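Local coordinates for protein glutathione S-transferase enzyme with thioredoxin-like domain (Xenorhabdus nematophila, PDB 4L8E) that binds glutathione and, as a member of the glutathione S-transferase family, probably uses it in conjugating electrophilic substrates, at residues A[58-62]-A[63-67]; A[116-119]-A[120-124]; A[143-146]-A[147-150]. One frame throughout, in Å; residues are numbered along the deposited sequence.

Interaction 1. Residues A[58-62]-A[63-67]; sequences IDISA and GDQFK. With GSH (glutathione), chain C.
D64 reaches back across the turn to D59: its OD2 takes the backbone N of D59 at 2.9 Å, met from above the carboxylate plane, while D64 N donates to D59 O at 3.2 Å. These two bonds between D59 and D64 close a ring that spans the type I beta turn D59-A62. A62 N also donates to D59 O, from the opposite face of that carbonyl to D64 N, so two N-H groups grip one oxygen. Inside the turn D59 OD1 holds S61 OG at 2.6 Å on its syn lone pair. G63 follows the turn in a left-handed backbone conformation that suits a residue without a side chain.

Q65 links the loop to the ligand. Its CG lies between the backbone N and the carbonyl carbon (chi1 66°), and the chain bends at chi2, crossing I60 at about a right angle. NE2 donates to I60 O at 3.2 Å, in the carbonyl plane on a lone pair, and to O31 of glutathione at 3.0 Å with an N-H...O angle of 168°. With one N-H on each acceptor the amide cannot turn freely, and it holds the glycyl carboxylate. Further along the tripeptide, I60 CD1 meets the cysteinyl CB2. The segment joins strand 54-57 to helix 68-73, whose F70 packs on I58 and Q65.

Interaction 2. Residues A[116-119]-A[120-124]; sequences KDTR and ERTEQ
T118 O is gripped twice by T122: OG1 donates to it at 2.7 Å and the backbone N of T122 at 2.9 Å, the two donors arriving from opposite faces of the carbonyl plane. T122 OG1 sits anti to its own carbonyl carbon (chi1 -62°), which turns the hydroxyl back along the helix and satisfies it within one turn. The T118 and T122 side chains run alongside each other in the same direction, with T118 CG2 3.9 Å from T122 OG1; both pack on Y105 of the second subunit.

This is the first turn of helix 118-145, with D117 as N-cap. D117 OD2 accepts from E120 N at 3.0 Å, on the anti side and somewhat out of the carboxylate plane, and D117 O takes R121 N at 2.8 Å. The D117 and E120 carboxylates stand 62° apart, with OD2 of D117 4.4 Å from OE2 of E120; the helix N-terminus probably eases this like-charge approach, and E120 OE1 bonds S115 OG. The extended R121 chain carries its guanidinium to N108 and S115 O, whereas R119 NH2 crosses to the second subunit and bonds the carbonyl oxygens of its G90 and E92.

Interaction 3. Residues A[143-146]-A[147-150]; sequences HHFN and RYAP
An aromatic cluster of H144, F145 and Y148 closes the C-terminal end of helix 118-145, where the chain leaves through a type I beta turn from F145 to Y148. H144 NE2 and Y148 OH share a hydrogen bond of 2.7 Å, each lying at the edge of the other's ring. The H144 ring swings out to meet it because its CG is anti to the backbone N (chi1 176°). The two rings form an offset edge-to-face pair, planes at 73°, with the edge of Y148 toward the face of H144. F145 lies on the Y148 ring differently: the planes are only 28° apart but slid past each other, and F145 CD1 sits over one face of Y148, near its rim, 3.8 Å from CE2. H144 CD2 in turn stands over the centre of the F145 ring, so each ring of the three touches the other two.

Y155 of the second subunit meets Y148 edge-to-face, and Y160 of that subunit packs on F145, which places the cluster at the dimer interface. H143, one residue earlier, lines a glutathione pocket with C199, and its ring meets that of W196.

In the backbone, R147 N donates to H144 O at 3.0 Å and Y148 N to F145 O at 3.2 Å. On the turn itself, a water donates to N146 O at 2.9 Å and to Y148 O at 3.2 Å.

In the fold
Interactions 2 and 3 lie near the two ends of helix 118-145, their centres about 38 Å apart on opposite sides of the chain's centre, and both touch the second subunit. Interaction 1 belongs to the thioredoxin-like N-terminal part, about 37 Å from interaction 2 between centres. It comes closer to interaction 3: centres about 22 Å, nearest atoms about 9 Å, without touching. These two share an involvement with glutathione, since 58-67 holds one molecule directly through Q65, and H143 of 143-150 lines another pocket. Interaction 2 stands away from the ligands, the T122 side chain being about 13 Å from a bound glutathione.

Interaction 1. Residues A[58-62]-A[63-67]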
ATOM      1  N   ILE A  58      14.760  -7.929  14.994  1.00 18.85           N
ATOM      2  CA  ILE A  58      13.534  -8.589  15.402  1.00 19.36           C
ATOM      3  C   ILE A  58      13.567  -9.961  14.759  1.00 21.44           C
ATOM      4  O   ILE A  58      13.544 -10.091  13.542  1.00 22.69           O
ATOM      5  CB  ILE A  58      12.285  -7.769  14.959  1.00 22.25           C
ATOM      6  CG1 ILE A  58      12.235  -6.414  15.670  1.00 22.36           C
ATOM      7  CG2 ILE A  58      10.967  -8.564  15.161  1.00 21.72           C
ATOM      8  CD1 ILE A  58      12.113  -6.471  17.192  1.00 28.15           C
ATOM      9  N   ASP A  59      13.654 -11.007  15.585  1.00 21.01           N
ATOM     10  CA  ASP A  59      13.692 -12.355  15.067  1.00 21.40           C
ATOM     11  C   ASP A  59      12.273 -12.789  14.788  1.00 21.18           C
ATOM     12  O   ASP A  59      11.559 -13.187  15.696  1.00 21.47           O
ATOM     13  CB  ASP A  59      14.357 -13.288  16.091  1.00 20.61           C
ATOM     14  CG  ASP A  59      14.531 -14.705  15.575  1.00 27.78           C
ATOM     15  OD1 ASP A  59      13.851 -15.072  14.593  1.00 26.01           O
ATOM     16  OD2 ASP A  59      15.317 -15.464  16.193  1.00 29.44           O
ATOM     17  N   ILE A  60      11.834 -12.652  13.535  1.00 20.16           N
ATOM     18  CA  ILE A  60      10.455 -12.937  13.225  1.00 19.01           C
ATOM     19  C   ILE A  60      10.175 -14.443  13.280  1.00 21.68           C
ATOM     20  O   ILE A  60       9.038 -14.837  13.454  1.00 22.75           O
ATOM     21  CB  ILE A  60       9.989 -12.269  11.896  1.00 21.12           C
ATOM     22  CG1 ILE A  60      10.869 -12.644  10.726  1.00 27.54           C
ATOM     23  CG2 ILE A  60       9.966 -10.746  12.063  1.00 21.54           C
ATOM     24  CD1 ILE A  60      10.356 -12.027   9.392  1.00 38.85           C
ATOM     25  N   SER A  61      11.204 -15.289  13.204  1.00 19.39           N
ATOM     26  CA  SER A  61      10.959 -16.714  13.365  1.00 18.63           C
ATOM     27  C   SER A  61      10.707 -17.058  14.838  1.00 19.18           C
ATOM     28  O   SER A  61      10.124 -18.092  15.182  1.00 23.94           O
ATOM     29  CB  SER A  61      12.130 -17.527  12.809  1.00 23.56           C
ATOM     30  OG  SER A  61      13.260 -17.475  13.655  1.00 30.64           O
ATOM     31  N   ALA A  62      11.183 -16.189  15.723  1.00 20.67           N
ATOM     32  CA  ALA A  62      11.055 -16.421  17.165  1.00 20.37           C
ATOM     33  C   ALA A  62       9.790 -15.771  17.737  1.00 22.65           C
ATOM     34  O   ALA A  62       9.464 -15.963  18.908  1.00 24.55           O
ATOM     35  CB  ALA A  62      12.265 -15.887  17.876  1.00 21.12           C
ATOM     36  N   GLY A  63       9.078 -15.005  16.915  1.00 20.45           N
ATOM     37  CA  GLY A  63       7.907 -14.299  17.399  1.00 19.51           C
ATOM     38  C   GLY A  63       8.194 -13.016  18.163  1.00 22.25           C
ATOM     39  O   GLY A  63       7.343 -12.540  18.908  1.00 21.54           O
ATOM     40  N   ASP A  64       9.378 -12.435  17.973  1.00 21.77           N
ATOM     41  CA  ASP A  64       9.734 -11.182  18.648  1.00 26.45           C
ATOM     42  C   ASP A  64       8.740 -10.084  18.286  1.00 22.09           C
ATOM     43  O   ASP A  64       8.563  -9.141  19.030  1.00 21.95           O
ATOM     44  CB  ASP A  64      11.129 -10.684  18.213  1.00 25.95           C
ATOM     45  CG  ASP A  64      12.300 -11.422  18.876  1.00 33.36           C
ATOM     46  OD1 ASP A  64      12.123 -12.318  19.760  1.00 29.35           O
ATOM     47  OD2 ASP A  64      13.466 -11.081  18.500  1.00 32.42           O
ATOM     48  N   GLN A  65       8.124 -10.204  17.112  1.00 17.51           N
ATOM     49  CA  GLN A  65       7.191  -9.192  16.606  1.00 17.01           C
ATOM     50  C   GLN A  65       5.875  -9.151  17.379  1.00 20.26           C
ATOM     51  O   GLN A  65       5.053  -8.277  17.134  1.00 20.17           O
ATOM     52  CB  GLN A  65       6.917  -9.386  15.102  1.00 15.76           C
ATOM     53  CG  GLN A  65       6.165 -10.669  14.722  1.00 17.81           C
ATOM     54  CD  GLN A  65       7.039 -11.883  14.568  1.00 20.66           C
ATOM     55  OE1 GLN A  65       8.070 -12.045  15.247  1.00 19.26           O
ATOM     56  NE2 GLN A  65       6.622 -12.783  13.685  1.00 17.79           N
ATOM     57  N   PHE A  66       5.683 -10.091  18.311  1.00 19.71           N
ATOM     58  CA  PHE A  66       4.478 -10.106  19.143  1.00 22.24           C
ATOM     59  C   PHE A  66       4.737  -9.623  20.557  1.00 23.88           C
ATOM     60  O   PHE A  66       3.828  -9.596  21.387  1.00 28.41           O
ATOM     61  CB  PHE A  66       3.873 -11.513  19.176  1.00 23.79           C
ATOM     62  CG  PHE A  66       3.540 -12.037  17.812  1.00 24.90           C
ATOM     63  CD1 PHE A  66       2.524 -11.445  17.077  1.00 33.22           C
ATOM     64  CD2 PHE A  66       4.237 -13.100  17.266  1.00 34.26           C
ATOM     65  CE1 PHE A  66       2.209 -11.914  15.822  1.00 30.85           C
ATOM     66  CE2 PHE A  66       3.933 -13.561  15.999  1.00 36.58           C
ATOM     67  CZ  PHE A  66       2.928 -12.959  15.282  1.00 27.51           C
ATOM     68  N   LYS A  67       5.972  -9.236  20.843  1.00 25.56           N
ATOM     69  CA  LYS A  67       6.297  -8.741  22.182  1.00 29.50           C
ATOM     70  C   LYS A  67       5.670  -7.364  22.425  1.00 25.12           C
ATOM     71  O   LYS A  67       5.595  -6.538  21.521  1.00 23.21           O
ATOM     72  CB  LYS A  67       7.806  -8.704  22.390  1.00 30.34           C
ATOM     73  CG  LYS A  67       8.396 -10.087  22.553  1.00 35.03           C
ATOM     74  CD  LYS A  67       9.875 -10.079  22.880  1.00 51.57           C
ATOM     75  CE  LYS A  67      10.298 -11.459  23.381  1.00 61.71           C
ATOM     76  NZ  LYS A  67      11.767 -11.591  23.590  1.00 72.60           N
TER
HETATM   77  N1  GSH C 302       3.007  -3.817   4.327  1.00 12.16           N
HETATM   78  CA1 GSH C 302       4.122  -4.059   5.236  1.00 12.37           C
HETATM   79  C1  GSH C 302       5.250  -3.115   4.918  1.00 13.97           C
HETATM   80  O11 GSH C 302       6.048  -2.732   5.835  1.00 13.00           O
HETATM   81  O12 GSH C 302       5.405  -2.657   3.732  1.00 15.91           O
HETATM   82  CB1 GSH C 302       4.572  -5.490   5.138  1.00 13.36           C
HETATM   83  CG1 GSH C 302       5.628  -5.847   6.171  1.00 12.94           C
HETATM   84  CD1 GSH C 302       5.848  -7.342   6.250  1.00 14.70           C
HETATM   85  OE1 GSH C 302       5.223  -8.151   5.582  1.00 14.05           O
HETATM   86  N2  GSH C 302       6.819  -7.771   7.201  1.00 14.41           N
HETATM   87  CA2 GSH C 302       7.146  -9.133   7.405  1.00 14.75           C
HETATM   88  C2  GSH C 302       6.917  -9.430   8.866  1.00 16.36           C
HETATM   89  O2  GSH C 302       7.307  -8.699   9.803  1.00 15.09           O
HETATM   90  CB2 GSH C 302       8.573  -9.447   7.098  1.00 13.62           C
HETATM   91  SG2 GSH C 302       8.975  -8.994   5.433  1.00 20.44           S
HETATM   92  N3  GSH C 302       6.176 -10.609   9.168  1.00 16.55           N
HETATM   93  CA3 GSH C 302       5.946 -10.933  10.561  1.00 16.24           C
HETATM   94  C3  GSH C 302       4.625 -11.594  10.727  1.00 24.09           C
HETATM   95  O31 GSH C 302       4.390 -12.140  11.832  1.00 21.11           O
HETATM   96  O32 GSH C 302       3.775 -11.586   9.786  1.00 21.09           O

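Interaction 2. Residues A[116-119]-A[120-124]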
ATOM      1  N   LYS A 116      10.428  17.092  -5.333  1.00 23.14           N
ATOM      2  CA  LYS A 116       9.590  18.149  -4.759  1.00 28.36           C
ATOM      3  C   LYS A 116       8.649  18.759  -5.814  1.00 31.58           C
ATOM      4  O   LYS A 116       7.742  19.514  -5.477  1.00 34.46           O
ATOM      5  CB  LYS A 116      10.460  19.246  -4.151  1.00 33.47           C
ATOM      6  CG  LYS A 116      11.638  18.698  -3.356  1.00 48.11           C
ATOM      7  CD  LYS A 116      11.439  18.803  -1.860  1.00 60.01           C
ATOM      8  CE  LYS A 116      12.735  18.461  -1.132  1.00 64.65           C
ATOM      9  NZ  LYS A 116      12.837  19.109   0.210  1.00 73.12           N
ATOM     10  N   ASP A 117       8.868  18.417  -7.080  1.00 24.44           N
ATOM     11  CA  ASP A 117       7.985  18.853  -8.189  1.00 27.00           C
ATOM     12  C   ASP A 117       6.704  18.019  -8.163  1.00 27.27           C
ATOM     13  O   ASP A 117       6.767  16.804  -8.183  1.00 22.07           O
ATOM     14  CB  ASP A 117       8.711  18.661  -9.529  1.00 31.37           C
ATOM     15  CG  ASP A 117       7.803  18.879 -10.745  1.00 35.18           C
ATOM     16  OD1 ASP A 117       7.539  20.049 -11.072  1.00 36.62           O
ATOM     17  OD2 ASP A 117       7.381  17.887 -11.400  1.00 29.81           O
ATOM     18  N   THR A 118       5.546  18.669  -8.129  1.00 28.69           N
ATOM     19  CA  THR A 118       4.283  17.944  -7.975  1.00 28.83           C
ATOM     20  C   THR A 118       4.092  16.813  -8.988  1.00 21.08           C
ATOM     21  O   THR A 118       3.714  15.695  -8.600  1.00 20.57           O
ATOM     22  CB  THR A 118       3.074  18.887  -8.009  1.00 36.12           C
ATOM     23  OG1 THR A 118       3.140  19.768  -6.882  1.00 41.35           O
ATOM     24  CG2 THR A 118       1.785  18.088  -7.908  1.00 36.44           C
ATOM     25  N   ARG A 119       4.377  17.068 -10.262  1.00 24.57           N
ATOM     26  CA  ARG A 119       4.183  16.008 -11.267  1.00 21.72           C
ATOM     27  C   ARG A 119       5.091  14.828 -11.060  1.00 22.89           C
ATOM     28  O   ARG A 119       4.638  13.693 -11.054  1.00 22.51           O
ATOM     29  CB  ARG A 119       4.388  16.522 -12.698  1.00 27.75           C
ATOM     30  CG  ARG A 119       3.175  17.051 -13.308  1.00 36.30           C
ATOM     31  CD  ARG A 119       3.397  17.670 -14.697  1.00 31.25           C
ATOM     32  NE  ARG A 119       2.213  18.445 -15.006  1.00 34.92           N
ATOM     33  CZ  ARG A 119       1.956  19.644 -14.495  1.00 38.04           C
ATOM     34  NH1 ARG A 119       2.827  20.248 -13.679  1.00 39.01           N
ATOM     35  NH2 ARG A 119       0.837  20.252 -14.806  1.00 37.19           N
ATOM     36  N   GLU A 120       6.391  15.079 -10.918  1.00 25.35           N
ATOM     37  CA  GLU A 120       7.341  13.974 -10.740  1.00 22.14           C
ATOM     38  C   GLU A 120       7.090  13.225  -9.462  1.00 19.29           C
ATOM     39  O   GLU A 120       7.168  12.002  -9.427  1.00 17.33           O
ATOM     40  CB  GLU A 120       8.772  14.495 -10.710  1.00 20.98           C
ATOM     41  CG  GLU A 120       9.256  15.048 -12.013  1.00 31.88           C
ATOM     42  CD  GLU A 120      10.660  15.638 -11.910  1.00 46.98           C
ATOM     43  OE1 GLU A 120      11.289  15.540 -10.825  1.00 40.18           O
ATOM     44  OE2 GLU A 120      11.125  16.199 -12.927  1.00 43.07           O
ATOM     45  N   ARG A 121       6.809  13.972  -8.400  1.00 19.17           N
ATOM     46  CA  ARG A 121       6.531  13.392  -7.099  1.00 16.13           C
ATOM     47  C   ARG A 121       5.319  12.467  -7.138  1.00 14.82           C
ATOM     48  O   ARG A 121       5.328  11.376  -6.554  1.00 17.47           O
ATOM     49  CB  ARG A 121       6.264  14.513  -6.099  1.00 20.10           C
ATOM     50  CG  ARG A 121       6.074  14.069  -4.668  1.00 19.78           C
ATOM     51  CD  ARG A 121       5.708  15.302  -3.823  1.00 22.61           C
ATOM     52  NE  ARG A 121       5.566  14.988  -2.405  1.00 22.12           N
ATOM     53  CZ  ARG A 121       6.569  14.994  -1.540  1.00 24.59           C
ATOM     54  NH1 ARG A 121       7.796  15.287  -1.954  1.00 21.01           N
ATOM     55  NH2 ARG A 121       6.337  14.705  -0.255  1.00 24.05           N
ATOM     56  N   THR A 122       4.278  12.929  -7.814  1.00 15.99           N
ATOM     57  CA  THR A 122       3.028  12.188  -7.860  1.00 15.07           C
ATOM     58  C   THR A 122       3.256  10.879  -8.611  1.00 16.64           C
ATOM     59  O   THR A 122       2.746   9.843  -8.212  1.00 16.30           O
ATOM     60  CB  THR A 122       1.924  13.011  -8.472  1.00 22.14           C
ATOM     61  OG1 THR A 122       1.693  14.165  -7.657  1.00 23.59           O
ATOM     62  CG2 THR A 122       0.622  12.204  -8.573  1.00 21.87           C
ATOM     63  N   GLU A 123       4.026  10.922  -9.693  1.00 17.74           N
ATOM     64  CA  GLU A 123       4.338   9.709 -10.440  1.00 15.95           C
ATOM     65  C   GLU A 123       5.134   8.727  -9.596  1.00 17.81           C
ATOM     66  O   GLU A 123       4.835   7.526  -9.570  1.00 17.62           O
ATOM     67  CB  GLU A 123       5.059  10.042 -11.751  1.00 21.66           C
ATOM     68  CG  GLU A 123       5.325   8.848 -12.621  1.00 28.80           C
ATOM     69  CD  GLU A 123       4.110   8.340 -13.399  1.00 35.35           C
ATOM     70  OE1 GLU A 123       3.038   9.011 -13.416  1.00 33.49           O
ATOM     71  OE2 GLU A 123       4.244   7.240 -14.000  1.00 33.26           O
ATOM     72  N   GLN A 124       6.141   9.225  -8.880  1.00 15.03           N
ATOM     73  CA  GLN A 124       6.907   8.380  -7.969  1.00 13.36           C
ATOM     74  C   GLN A 124       6.032   7.752  -6.899  1.00 13.32           C
ATOM     75  O   GLN A 124       6.153   6.576  -6.618  1.00 14.33           O
ATOM     76  CB  GLN A 124       8.041   9.192  -7.346  1.00 13.64           C
ATOM     77  CG  GLN A 124       9.048   9.594  -8.362  1.00 15.62           C
ATOM     78  CD  GLN A 124      10.003  10.645  -7.889  1.00 18.45           C
ATOM     79  OE1 GLN A 124       9.739  11.343  -6.919  1.00 20.50           O
ATOM     80  NE2 GLN A 124      11.116  10.791  -8.598  1.00 19.50           N
TER

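Interaction 3. Residues A[143-146]-A[147-150]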
ATOM      1  N   HIS A 143       5.289 -16.359  -2.484  1.00 19.37           N
ATOM      2  CA  HIS A 143       6.289 -16.964  -1.594  1.00 20.70           C
ATOM      3  C   HIS A 143       5.620 -17.974  -0.663  1.00 23.80           C
ATOM      4  O   HIS A 143       6.136 -19.086  -0.441  1.00 24.15           O
ATOM      5  CB  HIS A 143       6.987 -15.892  -0.741  1.00 19.08           C
ATOM      6  CG  HIS A 143       7.957 -15.043  -1.506  1.00 21.79           C
ATOM      7  ND1 HIS A 143       8.852 -14.196  -0.882  1.00 25.41           N
ATOM      8  CD2 HIS A 143       8.187 -14.923  -2.838  1.00 23.65           C
ATOM      9  CE1 HIS A 143       9.586 -13.580  -1.800  1.00 23.18           C
ATOM     10  NE2 HIS A 143       9.206 -14.003  -2.990  1.00 24.06           N
ATOM     11  N   HIS A 144       4.485 -17.587  -0.090  1.00 20.03           N
ATOM     12  CA  HIS A 144       3.834 -18.438   0.899  1.00 18.70           C
ATOM     13  C   HIS A 144       3.432 -19.758   0.289  1.00 19.50           C
ATOM     14  O   HIS A 144       3.706 -20.814   0.864  1.00 20.03           O
ATOM     15  CB  HIS A 144       2.592 -17.779   1.530  1.00 21.35           C
ATOM     16  CG  HIS A 144       1.870 -18.688   2.479  1.00 21.21           C
ATOM     17  ND1 HIS A 144       2.360 -18.969   3.734  1.00 20.74           N
ATOM     18  CD2 HIS A 144       0.745 -19.439   2.335  1.00 21.61           C
ATOM     19  CE1 HIS A 144       1.550 -19.820   4.341  1.00 23.57           C
ATOM     20  NE2 HIS A 144       0.572 -20.133   3.510  1.00 22.62           N
ATOM     21  N   PHE A 145       2.783 -19.727  -0.881  1.00 18.92           N
ATOM     22  CA  PHE A 145       2.273 -20.989  -1.412  1.00 20.23           C
ATOM     23  C   PHE A 145       3.363 -21.873  -2.023  1.00 21.10           C
ATOM     24  O   PHE A 145       3.150 -23.055  -2.286  1.00 21.70           O
ATOM     25  CB  PHE A 145       1.083 -20.748  -2.337  1.00 22.45           C
ATOM     26  CG  PHE A 145      -0.181 -20.422  -1.587  1.00 23.25           C
ATOM     27  CD1 PHE A 145      -0.908 -21.424  -0.951  1.00 22.91           C
ATOM     28  CD2 PHE A 145      -0.624 -19.105  -1.488  1.00 19.53           C
ATOM     29  CE1 PHE A 145      -2.065 -21.116  -0.233  1.00 26.40           C
ATOM     30  CE2 PHE A 145      -1.762 -18.789  -0.788  1.00 20.51           C
ATOM     31  CZ  PHE A 145      -2.493 -19.796  -0.158  1.00 23.02           C
ATOM     32  N   ASN A 146       4.553 -21.314  -2.210  1.00 22.29           N
ATOM     33  CA  ASN A 146       5.694 -22.131  -2.610  1.00 24.54           C
ATOM     34  C   ASN A 146       6.230 -22.988  -1.458  1.00 21.81           C
ATOM     35  O   ASN A 146       7.136 -23.787  -1.662  1.00 24.60           O
ATOM     36  CB  ASN A 146       6.793 -21.265  -3.253  1.00 31.63           C
ATOM     37  CG  ASN A 146       6.505 -20.966  -4.727  1.00 44.01           C
ATOM     38  OD1 ASN A 146       5.916 -21.787  -5.430  1.00 49.18           O
ATOM     39  ND2 ASN A 146       6.921 -19.793  -5.195  1.00 57.19           N
ATOM     40  N   ARG A 147       5.649 -22.819  -0.270  1.00 21.57           N
ATOM     41  CA  ARG A 147       6.000 -23.640   0.890  1.00 24.35           C
ATOM     42  C   ARG A 147       5.199 -24.933   0.911  1.00 23.16           C
ATOM     43  O   ARG A 147       5.411 -25.799   1.778  1.00 24.38           O
ATOM     44  CB  ARG A 147       5.762 -22.861   2.199  1.00 23.99           C
ATOM     45  CG  ARG A 147       6.514 -21.546   2.276  1.00 24.21           C
ATOM     46  CD  ARG A 147       6.059 -20.679   3.442  1.00 27.07           C
ATOM     47  NE  ARG A 147       6.468 -21.232   4.721  1.00 31.16           N
ATOM     48  CZ  ARG A 147       7.546 -20.874   5.410  1.00 25.44           C
ATOM     49  NH1 ARG A 147       8.361 -19.910   4.976  1.00 31.51           N
ATOM     50  NH2 ARG A 147       7.791 -21.461   6.558  1.00 35.27           N
ATOM     51  N   TYR A 148       4.301 -25.092  -0.063  1.00 22.94           N
ATOM     52  CA  TYR A 148       3.475 -26.279  -0.142  1.00 24.06           C
ATOM     53  C   TYR A 148       3.835 -27.103  -1.377  1.00 28.28           C
ATOM     54  O   TYR A 148       4.361 -26.585  -2.372  1.00 27.17           O
ATOM     55  CB  TYR A 148       1.986 -25.940  -0.286  1.00 27.01           C
ATOM     56  CG  TYR A 148       1.313 -25.006   0.708  1.00 22.77           C
ATOM     57  CD1 TYR A 148       0.174 -25.414   1.386  1.00 30.67           C
ATOM     58  CD2 TYR A 148       1.791 -23.730   0.954  1.00 23.26           C
ATOM     59  CE1 TYR A 148      -0.485 -24.565   2.278  1.00 22.53           C
ATOM     60  CE2 TYR A 148       1.133 -22.870   1.847  1.00 22.52           C
ATOM     61  CZ  TYR A 148      -0.012 -23.309   2.498  1.00 21.09           C
ATOM     62  OH  TYR A 148      -0.700 -22.489   3.378  1.00 27.76           O
ATOM     63  N   ALA A 149       3.506 -28.383  -1.325  1.00 28.65           N
ATOM     64  CA  ALA A 149       3.506 -29.211  -2.512  1.00 29.25           C
ATOM     65  C   ALA A 149       2.437 -28.620  -3.441  1.00 28.67           C
ATOM     66  O   ALA A 149       1.303 -28.359  -3.014  1.00 27.72           O
ATOM     67  CB  ALA A 149       3.180 -30.629  -2.150  1.00 34.91           C
ATOM     68  N   PRO A 150       2.797 -28.375  -4.709  1.00 38.68           N
ATOM     69  CA  PRO A 150       1.875 -27.690  -5.627  1.00 35.26           C
ATOM     70  C   PRO A 150       0.531 -28.407  -5.796  1.00 37.48           C
ATOM     71  O   PRO A 150      -0.479 -27.735  -6.019  1.00 36.60           O
ATOM     72  CB  PRO A 150       2.633 -27.710  -6.958  1.00 48.79           C
ATOM     73  CG  PRO A 150       4.062 -27.862  -6.591  1.00 48.40           C
ATOM     74  CD  PRO A 150       4.090 -28.677  -5.341  1.00 41.66           C
TER
HETATM   75  O   HOH W   1       6.866 -25.503  -3.986  1.00 46.50           O